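PDB 3F1T: thioesterase domain-containing protein from Pseudomonas aeruginosa, which is of unknown function but has a hotdog fold and probably hydrolyses acyl-CoA thioesters. Local coordinates for residues Glu8-Phe13 / Cys67-Val72; Gly34-Leu39 / Tyr101-Cys106; Cys81-Leu86 / Gly134-Met139. All coordinates share one frame; numbering follows the deposited sequence.

The three contacts describe different parts of one hotdog fold. Interaction 1 sets the N-terminal helix 4-15 against the end of helix 56-70. Interactions 2 and 3 pair strands of the same antiparallel sheet, interaction 3 at strand 83-90, outermost within the chain. The centres of interactions 1 and 2 are about 10 Å apart. Those of interactions 2 and 3 are about 16 Å apart. Along the chain, interaction 2 alternates with each of the others, while interaction 1 closes before interaction 3 opens. Helix 56-70 thus touches helix 4-15 and both strand pairs: I69 and S70 meet L35, and C67 meets F136. Interaction 3 lies by the interface where the sheet runs on into a second subunit.

Interaction 1: Glu8-Phe13 / Cys67-Val72; sequences ERARRF and CGISTV
I69 is the main bump of 67-72, and A10 and F13 of helix 4-15 form the hollow that takes it. Its CG1 sits over the centre of one face of the F13 ring, 3.6 Å from the centroid and 8° off the normal, a CH-pi contact. Its other branch, CG2, meets A10 CB at 3.8 Å. A10 is small, so the backbones come close here: the CA atoms of A10 and I69 are 6.2 Å apart. F13 has CG anti to the backbone N (chi1 -163°), and its side chain slides past I69 in the opposite direction. This is the hotdog fold: helix 56-70 is the central helix against the sheet, and helix 4-15 packs on its C-terminal end. L35 of strand 34-39 touches both A10 and I69. V72, in a 3-10 turn, is the second bump. Its CG1 fits between the edge of the F13 ring, 3.7 Å from CD2, and the R9 chain, 3.9 Å from CD. T71 OG1 also lies at the F13 edge, and it donates to G68 O at 2.7 Å, nearly along the C=O axis. R9 slides past V72 in the opposite direction and bends at chi3 (-81°). Its NH1 comes within 3.5 Å of V72 O, but the guanidinium makes its hydrogen bonds to the carbonyls of L75 and P76.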
loop_
_atom_site.group_PDB
_atom_site.type_symbol
_atom_site.label_atom_id
_atom_site.label_comp_id
_atom_site.label_asym_id
_atom_site.label_seq_id
_atom_site.Cartn_x
_atom_site.Cartn_y
_atom_site.Cartn_z
ATOM N N GLU B 8 17.598 -12.045 22.657
ATOM C CA GLU B 8 17.641 -13.494 22.658
ATOM C C GLU B 8 16.425 -14.041 21.938
ATOM O O GLU B 8 16.535 -14.932 21.087
ATOM C CB GLU B 8 17.672 -14.024 24.089
ATOM C CG GLU B 8 18.864 -13.568 24.894
ATOM C CD GLU B 8 20.163 -13.786 24.143
ATOM O OE1 GLU B 8 20.346 -14.899 23.584
ATOM O OE2 GLU B 8 20.939 -12.813 24.013
ATOM N N ARG B 9 15.257 -13.524 22.311
ATOM C CA ARG B 9 14.024 -13.901 21.647
ATOM C C ARG B 9 14.067 -13.611 20.157
ATOM O O ARG B 9 13.656 -14.437 19.358
ATOM C CB ARG B 9 12.821 -13.205 22.281
ATOM C CG ARG B 9 11.498 -13.887 21.962
ATOM C CD ARG B 9 10.330 -12.999 22.340
ATOM N NE ARG B 9 10.045 -13.079 23.767
ATOM C CZ ARG B 9 9.133 -12.333 24.384
ATOM N NH1 ARG B 9 8.408 -11.453 23.690
ATOM N NH2 ARG B 9 8.927 -12.491 25.683
ATOM N N ALA B 10 14.423 -12.381 19.798
ATOM C CA ALA B 10 14.463 -11.997 18.390
ATOM C C ALA B 10 15.352 -12.950 17.623
ATOM O O ALA B 10 15.038 -13.325 16.486
ATOM C CB ALA B 10 14.957 -10.548 18.229
ATOM N N ARG B 11 16.466 -13.350 18.234
ATOM C CA ARG B 11 17.428 -14.228 17.554
ATOM C C ARG B 11 16.914 -15.648 17.362
ATOM O O ARG B 11 17.167 -16.277 16.327
ATOM C CB ARG B 11 18.777 -14.239 18.272
ATOM C CG ARG B 11 19.645 -13.046 17.891
ATOM C CD ARG B 11 20.932 -12.959 18.679
ATOM N NE ARG B 11 21.752 -11.879 18.138
ATOM C CZ ARG B 11 22.654 -11.201 18.835
ATOM N NH1 ARG B 11 22.998 -11.615 20.056
ATOM N NH2 ARG B 11 23.262 -10.157 18.276
ATOM N N ARG B 12 16.333 -16.204 18.423
ATOM C CA ARG B 12 15.634 -17.488 18.349
ATOM C C ARG B 12 14.527 -17.468 17.289
ATOM O O ARG B 12 14.408 -18.388 16.474
ATOM C CB ARG B 12 15.041 -17.819 19.721
ATOM C CG ARG B 12 14.576 -19.253 19.867
ATOM C CD ARG B 12 14.701 -19.734 21.300
ATOM N NE ARG B 12 14.062 -18.837 22.265
ATOM C CZ ARG B 12 12.857 -19.036 22.798
ATOM N NH1 ARG B 12 12.082 -20.027 22.360
ATOM N NH2 ARG B 12 12.405 -18.216 23.741
ATOM N N PHE B 13 13.726 -16.410 17.304
ATOM C CA PHE B 13 12.728 -16.151 16.271
ATOM C C PHE B 13 13.322 -16.227 14.857
ATOM O O PHE B 13 12.853 -17.002 14.025
ATOM C CB PHE B 13 12.094 -14.781 16.536
ATOM C CG PHE B 13 10.786 -14.542 15.816
ATOM C CD1 PHE B 13 10.600 -14.981 14.516
ATOM C CD2 PHE B 13 9.882 -13.621 16.328
ATOM C CE1 PHE B 13 9.499 -14.554 13.758
ATOM C CE2 PHE B 13 8.743 -13.260 15.620
ATOM C CZ PHE B 13 8.533 -13.761 14.341
ATOM N N CYS B 67 9.979 -6.289 10.339
ATOM C CA CYS B 67 8.655 -5.941 10.882
ATOM C C CYS B 67 8.011 -7.081 11.672
ATOM O O CYS B 67 7.494 -6.887 12.772
ATOM C CB CYS B 67 7.710 -5.498 9.763
ATOM S SG CYS B 67 8.194 -3.968 8.925
ATOM N N GLY B 68 8.014 -8.276 11.094
ATOM C CA GLY B 68 7.498 -9.444 11.808
ATOM C C GLY B 68 8.141 -9.604 13.170
ATOM O O GLY B 68 7.452 -9.787 14.192
ATOM N N ILE B 69 9.468 -9.534 13.209
ATOM C CA ILE B 69 10.163 -9.861 14.445
ATOM C C ILE B 69 10.082 -8.738 15.474
ATOM O O ILE B 69 10.237 -8.961 16.674
ATOM C CB ILE B 69 11.620 -10.255 14.168
ATOM C CG1 ILE B 69 11.662 -11.576 13.395
ATOM C CG2 ILE B 69 12.383 -10.400 15.471
ATOM C CD1 ILE B 69 13.075 -12.084 13.150
ATOM N N SER B 70 9.838 -7.525 15.004
ATOM C CA SER B 70 9.724 -6.373 15.892
ATOM C C SER B 70 8.510 -6.456 16.800
ATOM O O SER B 70 8.457 -5.781 17.830
ATOM C CB SER B 70 9.691 -5.068 15.089
ATOM O OG SER B 70 8.415 -4.860 14.515
ATOM N N THR B 71 7.606 -7.388 16.508
ATOM C CA THR B 71 6.494 -7.666 17.417
ATOM C C THR B 71 6.985 -8.149 18.777
ATOM O O THR B 71 6.257 -8.047 19.758
ATOM C CB THR B 71 5.514 -8.713 16.839
ATOM O OG1 THR B 71 6.212 -9.942 16.599
ATOM C CG2 THR B 71 4.927 -8.231 15.535
ATOM N N VAL B 72 8.206 -8.696 18.836
ATOM C CA VAL B 72 8.749 -9.198 20.095
ATOM C C VAL B 72 8.866 -8.041 21.070
ATOM O O VAL B 72 8.819 -8.231 22.289
ATOM C CB VAL B 72 10.126 -9.908 19.950
ATOM C CG1 VAL B 72 10.055 -11.082 18.973
ATOM C CG2 VAL B 72 11.236 -8.917 19.556
#

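Interaction 2: Gly34-Leu39 / Tyr101-Cys106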
loop_
_atom_site.group_PDB
_atom_site.type_symbol
_atom_site.label_atom_id
_atom_site.label_comp_id
_atom_site.label_asym_id
_atom_site.label_seq_id
_atom_site.Cartn_x
_atom_site.Cartn_y
_atom_site.Cartn_z
ATOM N N GLY B 34 12.418 -0.874 19.620
ATOM C CA GLY B 34 12.445 -1.393 18.262
ATOM C C GLY B 34 13.547 -2.395 17.980
ATOM O O GLY B 34 14.171 -2.934 18.903
ATOM N N LEU B 35 13.727 -2.692 16.695
ATOM C CA LEU B 35 14.482 -3.861 16.264
ATOM C C LEU B 35 15.285 -3.534 15.003
ATOM O O LEU B 35 14.760 -2.941 14.067
ATOM C CB LEU B 35 13.527 -5.033 15.994
ATOM C CG LEU B 35 14.186 -6.303 15.465
ATOM C CD1 LEU B 35 14.747 -7.123 16.623
ATOM C CD2 LEU B 35 13.231 -7.135 14.620
ATOM N N THR B 36 16.560 -3.915 14.992
ATOM C CA THR B 36 17.433 -3.733 13.834
ATOM C C THR B 36 17.996 -5.075 13.355
ATOM O O THR B 36 18.661 -5.793 14.103
ATOM C CB THR B 36 18.614 -2.778 14.151
ATOM O OG1 THR B 36 18.106 -1.575 14.736
ATOM C CG2 THR B 36 19.378 -2.427 12.892
ATOM N N LEU B 37 17.764 -5.380 12.086
ATOM C CA LEU B 37 18.389 -6.513 11.437
ATOM C C LEU B 37 19.404 -6.011 10.424
ATOM O O LEU B 37 19.254 -4.920 9.876
ATOM C CB LEU B 37 17.329 -7.360 10.715
ATOM C CG LEU B 37 16.730 -8.546 11.466
ATOM C CD1 LEU B 37 16.080 -8.089 12.747
ATOM C CD2 LEU B 37 15.749 -9.326 10.601
ATOM N N ARG B 38 20.263 -6.919 9.988
ATOM C CA ARG B 38 21.188 -6.647 8.924
ATOM C C ARG B 38 21.159 -7.745 7.848
ATOM O O ARG B 38 21.192 -8.929 8.158
ATOM C CB ARG B 38 22.599 -6.472 9.487
ATOM C CG ARG B 38 23.631 -6.175 8.430
ATOM C CD ARG B 38 25.030 -6.350 8.957
ATOM N NE ARG B 38 25.360 -7.751 9.200
ATOM C CZ ARG B 38 26.598 -8.183 9.417
ATOM N NH1 ARG B 38 27.615 -7.346 9.302
ATOM N NH2 ARG B 38 26.823 -9.448 9.722
ATOM N N LEU B 39 21.178 -7.324 6.586
ATOM C CA LEU B 39 21.438 -8.202 5.456
ATOM C C LEU B 39 22.841 -7.935 4.889
ATOM O O LEU B 39 23.076 -6.899 4.279
ATOM C CB LEU B 39 20.375 -7.954 4.389
ATOM C CG LEU B 39 20.584 -8.467 2.960
ATOM C CD1 LEU B 39 20.376 -9.985 2.919
ATOM C CD2 LEU B 39 19.596 -7.767 2.030
ATOM N N TYR B 101 20.697 -2.410 6.337
ATOM C CA TYR B 101 20.070 -2.532 7.636
ATOM C C TYR B 101 18.569 -2.307 7.550
ATOM O O TYR B 101 18.089 -1.505 6.750
ATOM C CB TYR B 101 20.698 -1.543 8.603
ATOM C CG TYR B 101 22.137 -1.862 8.896
ATOM C CD1 TYR B 101 22.478 -2.687 9.955
ATOM C CD2 TYR B 101 23.143 -1.453 8.041
ATOM C CE1 TYR B 101 23.795 -2.978 10.229
ATOM C CE2 TYR B 101 24.475 -1.755 8.300
ATOM C CZ TYR B 101 24.782 -2.555 9.374
ATOM O OH TYR B 101 26.098 -2.852 9.648
ATOM N N GLY B 102 17.820 -3.065 8.334
ATOM C CA GLY B 102 16.397 -2.825 8.452
ATOM C C GLY B 102 16.098 -2.465 9.882
ATOM O O GLY B 102 16.685 -3.038 10.785
ATOM N N PHE B 103 15.268 -1.442 10.086
ATOM C CA PHE B 103 14.750 -1.116 11.410
ATOM C C PHE B 103 13.223 -1.102 11.380
ATOM O O PHE B 103 12.621 -0.723 10.371
ATOM C CB PHE B 103 15.265 0.248 11.862
ATOM C CG PHE B 103 14.598 0.764 13.106
ATOM C CD1 PHE B 103 13.496 1.596 13.023
ATOM C CD2 PHE B 103 15.008 0.326 14.352
ATOM C CE1 PHE B 103 12.819 2.004 14.160
ATOM C CE2 PHE B 103 14.370 0.766 15.498
ATOM C CZ PHE B 103 13.268 1.607 15.399
ATOM N N ALA B 104 12.602 -1.610 12.444
ATOM C CA ALA B 104 11.162 -1.452 12.623
ATOM C C ALA B 104 10.763 -1.239 14.074
ATOM O O ALA B 104 11.412 -1.744 15.000
ATOM C CB ALA B 104 10.411 -2.634 12.039
ATOM N N GLU B 105 9.597 -0.638 14.255
ATOM C CA GLU B 105 9.092 -0.320 15.571
ATOM C C GLU B 105 7.571 -0.470 15.509
ATOM O O GLU B 105 6.946 0.063 14.602
ATOM C CB GLU B 105 9.451 1.132 15.902
ATOM C CG GLU B 105 9.100 1.549 17.337
ATOM C CD GLU B 105 9.422 3.023 17.619
ATOM O OE1 GLU B 105 9.220 3.878 16.706
ATOM O OE2 GLU B 105 9.843 3.321 18.768
ATOM N N CYS B 106 6.989 -1.227 16.438
ATOM C CA CYS B 106 5.529 -1.289 16.587
ATOM C C CYS B 106 4.948 0.046 17.032
ATOM O O CYS B 106 5.436 0.645 17.987
ATOM C CB CYS B 106 5.134 -2.377 17.582
ATOM S SG CYS B 106 5.751 -3.991 17.122
#
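L37 O is the best-held polar atom, with two grips. G102 N donates to it at 2.8 Å and 169°, the shortest and straightest of the four hydrogen bonds across this pair. Y101 CA adds a weaker CA-H...O contact to the same oxygen at 3.4 Å. L37 N returns a bond to G102 O, so L37 and G102 form an antiparallel hydrogen-bonded pair. L35 and A104 form another. There A104 N donates to L35 O at 3.0 Å. F103 CA adds a CA-H...O contact to L35 O at 3.2 Å. The N-H groups that donate to L35 O and L37 O both lie in the carbonyl plane.

T36 with F103 and R38 with Y101 are the non-hydrogen-bonded pairs, and their side chains share one face of the sheet. R38 CG is anti to its backbone N (chi1 -180°), while Y101 CG lies beside its own (chi1 -66°). The two side chains therefore run side by side in the same direction. R38 CG rests 3.6 Å above one face of the Y101 ring, offset toward the rim, in a CH-pi contact. Further out, R38 CD lies 3.7 Å from Y101 OH. T36 crosses F103 obliquely, and its OG1 approaches the ring edge in plane, 3.7 Å from CD2.

L35, L37 and A104 point to the other face. There L35 packs on I69, and L37 on L62, T65 and T66, all of helix 56-70. On the opposite face F103 meets the ring of F119 in strand 113-121. The pair lies inside the curved antiparallel sheet of the hotdog fold, with strand 26-31 beside 34-39 and strand 113-121 beside 101-106.

Interaction 3: Cys81-Leu86 / Gly134-Met139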
loop_
_atom_site.group_PDB
_atom_site.type_symbol
_atom_site.label_atom_id
_atom_site.label_comp_id
_atom_site.label_asym_id
_atom_site.label_seq_id
_atom_site.Cartn_x
_atom_site.Cartn_y
_atom_site.Cartn_z
ATOM N N CYS B 81 4.045 -14.118 14.501
ATOM C CA CYS B 81 2.835 -13.397 14.076
ATOM C C CYS B 81 2.784 -13.289 12.550
ATOM O O CYS B 81 3.623 -12.620 11.944
ATOM C CB CYS B 81 2.809 -11.983 14.679
ATOM S SG CYS B 81 2.585 -11.882 16.466
ATOM N N PRO B 82 1.815 -13.973 11.923
ATOM C CA PRO B 82 1.634 -13.933 10.471
ATOM C C PRO B 82 1.394 -12.527 9.919
ATOM O O PRO B 82 0.645 -11.750 10.496
ATOM C CB PRO B 82 0.399 -14.806 10.241
ATOM C CG PRO B 82 0.335 -15.695 11.445
ATOM C CD PRO B 82 0.845 -14.868 12.582
ATOM N N THR B 83 2.044 -12.225 8.794
ATOM C CA THR B 83 1.856 -10.968 8.063
ATOM C C THR B 83 0.428 -10.867 7.526
ATOM O O THR B 83 -0.142 -11.860 7.061
ATOM C CB THR B 83 2.862 -10.879 6.901
ATOM O OG1 THR B 83 4.186 -11.083 7.413
ATOM C CG2 THR B 83 2.802 -9.508 6.197
ATOM N N LEU B 84 -0.200 -9.718 7.757
ATOM C CA LEU B 84 -1.507 -9.415 7.174
ATOM C C LEU B 84 -1.367 -8.499 5.952
ATOM O O LEU B 84 -2.090 -8.652 4.965
ATOM C CB LEU B 84 -2.422 -8.753 8.216
ATOM C CG LEU B 84 -2.761 -9.627 9.425
ATOM C CD1 LEU B 84 -3.580 -8.878 10.447
ATOM C CD2 LEU B 84 -3.457 -10.884 8.990
ATOM N N ASP B 85 -0.476 -7.512 6.056
ATOM C CA ASP B 85 -0.312 -6.476 5.027
ATOM C C ASP B 85 1.103 -5.931 5.112
ATOM O O ASP B 85 1.667 -5.812 6.202
ATOM C CB ASP B 85 -1.307 -5.332 5.234
ATOM C CG ASP B 85 -2.745 -5.810 5.243
ATOM O OD1 ASP B 85 -3.324 -5.951 6.359
ATOM O OD2 ASP B 85 -3.304 -6.020 4.131
ATOM N N LEU B 86 1.731 -5.769 3.953
ATOM C CA LEU B 86 3.049 -5.156 3.891
ATOM C C LEU B 86 3.088 -4.170 2.740
ATOM O O LEU B 86 2.635 -4.485 1.632
ATOM C CB LEU B 86 4.116 -6.235 3.729
ATOM C CG LEU B 86 5.579 -5.878 4.003
ATOM C CD1 LEU B 86 5.808 -5.758 5.494
ATOM C CD2 LEU B 86 6.482 -6.955 3.400
ATOM N N GLY B 134 3.741 -2.525 7.984
ATOM C CA GLY B 134 3.056 -3.810 7.934
ATOM C C GLY B 134 2.141 -4.026 9.120
ATOM O O GLY B 134 2.256 -3.342 10.132
ATOM N N ALA B 135 1.255 -5.003 8.994
ATOM C CA ALA B 135 0.337 -5.365 10.068
ATOM C C ALA B 135 0.423 -6.860 10.248
ATOM O O ALA B 135 0.589 -7.600 9.279
ATOM C CB ALA B 135 -1.089 -4.967 9.706
ATOM N N PHE B 136 0.316 -7.304 11.492
ATOM C CA PHE B 136 0.637 -8.669 11.836
ATOM C C PHE B 136 -0.438 -9.234 12.740
ATOM O O PHE B 136 -0.948 -8.545 13.624
ATOM C CB PHE B 136 2.014 -8.725 12.515
ATOM C CG PHE B 136 3.150 -8.453 11.573
ATOM C CD1 PHE B 136 3.717 -9.483 10.840
ATOM C CD2 PHE B 136 3.558 -7.153 11.319
ATOM C CE1 PHE B 136 4.652 -9.216 9.852
ATOM C CE2 PHE B 136 4.486 -6.877 10.338
ATOM C CZ PHE B 136 5.052 -7.910 9.619
HETATM N N MSE B 137 -0.704 -10.522 12.593
HETATM C CA MSE B 137 -1.775 -11.152 13.343
HETATM C C MSE B 137 -1.252 -11.836 14.603
HETATM O O MSE B 137 -0.413 -12.719 14.517
HETATM C CB MSE B 137 -2.463 -12.176 12.455
HETATM C CG MSE B 137 -3.523 -12.970 13.168
HETATM SE SE MSE B 137 -5.277 -12.150 12.969
HETATM C CE MSE B 137 -5.996 -13.351 11.598
ATOM N N ARG B 138 -1.686 -11.378 15.773
ATOM C CA ARG B 138 -1.488 -12.150 16.994
ATOM C C ARG B 138 -2.386 -13.371 16.975
ATOM O O ARG B 138 -3.598 -13.257 17.167
ATOM C CB ARG B 138 -1.820 -11.316 18.227
ATOM C CG ARG B 138 -0.909 -10.138 18.416
ATOM C CD ARG B 138 -1.502 -9.153 19.398
ATOM N NE ARG B 138 -1.387 -9.631 20.769
ATOM C CZ ARG B 138 -1.606 -8.881 21.842
ATOM N NH1 ARG B 138 -1.977 -7.614 21.710
ATOM N NH2 ARG B 138 -1.480 -9.409 23.049
HETATM N N MSE B 139 -1.791 -14.545 16.798
HETATM C CA MSE B 139 -2.556 -15.792 16.804
HETATM C C MSE B 139 -2.974 -16.250 18.210
HETATM O O MSE B 139 -2.439 -15.806 19.235
HETATM C CB MSE B 139 -1.780 -16.903 16.087
HETATM C CG MSE B 139 -1.564 -16.657 14.597
HETATM SE SE MSE B 139 -3.219 -16.246 13.607
HETATM C CE MSE B 139 -4.445 -17.599 14.397
#
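The F136 ring has C81 O at its edge, near its plane, 3.3 Å from CD1. T83 OG1 comes to 3.1 Å from F136 CE1, from an oblique direction. F136 CG sits beside the backbone N (chi1 -71°), so the ring runs alongside T83 and points the same way. T83 OG1 is also hydrogen-bonded to D64 of helix 56-70, and the ring touches C67 of that helix. Farther along, P82 is crossed at about a right angle by selenomethionine M139, whose CG is 3.6 Å from P82 CD.

The backbones pair antiparallel. M137 N donates to P82 O at 2.8 Å, in the carbonyl plane. A135 O is gripped twice: by L84 N at 2.7 Å, nearly straight at 164°, and weakly by D85 N at 3.4 Å. A135 N answers to D85 O, on a lone pair. L84 crosses selenomethionine M137 obliquely, with L84 CD2 3.8 Å from M137 CB.

D85 lies close to D89 of a second subunit; these like charges might raise a carboxylate pKa. D85 and L86 also pair with a strand of that subunit, so the sheet runs on across the interface. L84 and D85 facing A135 make a classic beta bulge, here in the strand that is outermost within the chain and through which hotdog thioesterases typically join their sheets as dimers.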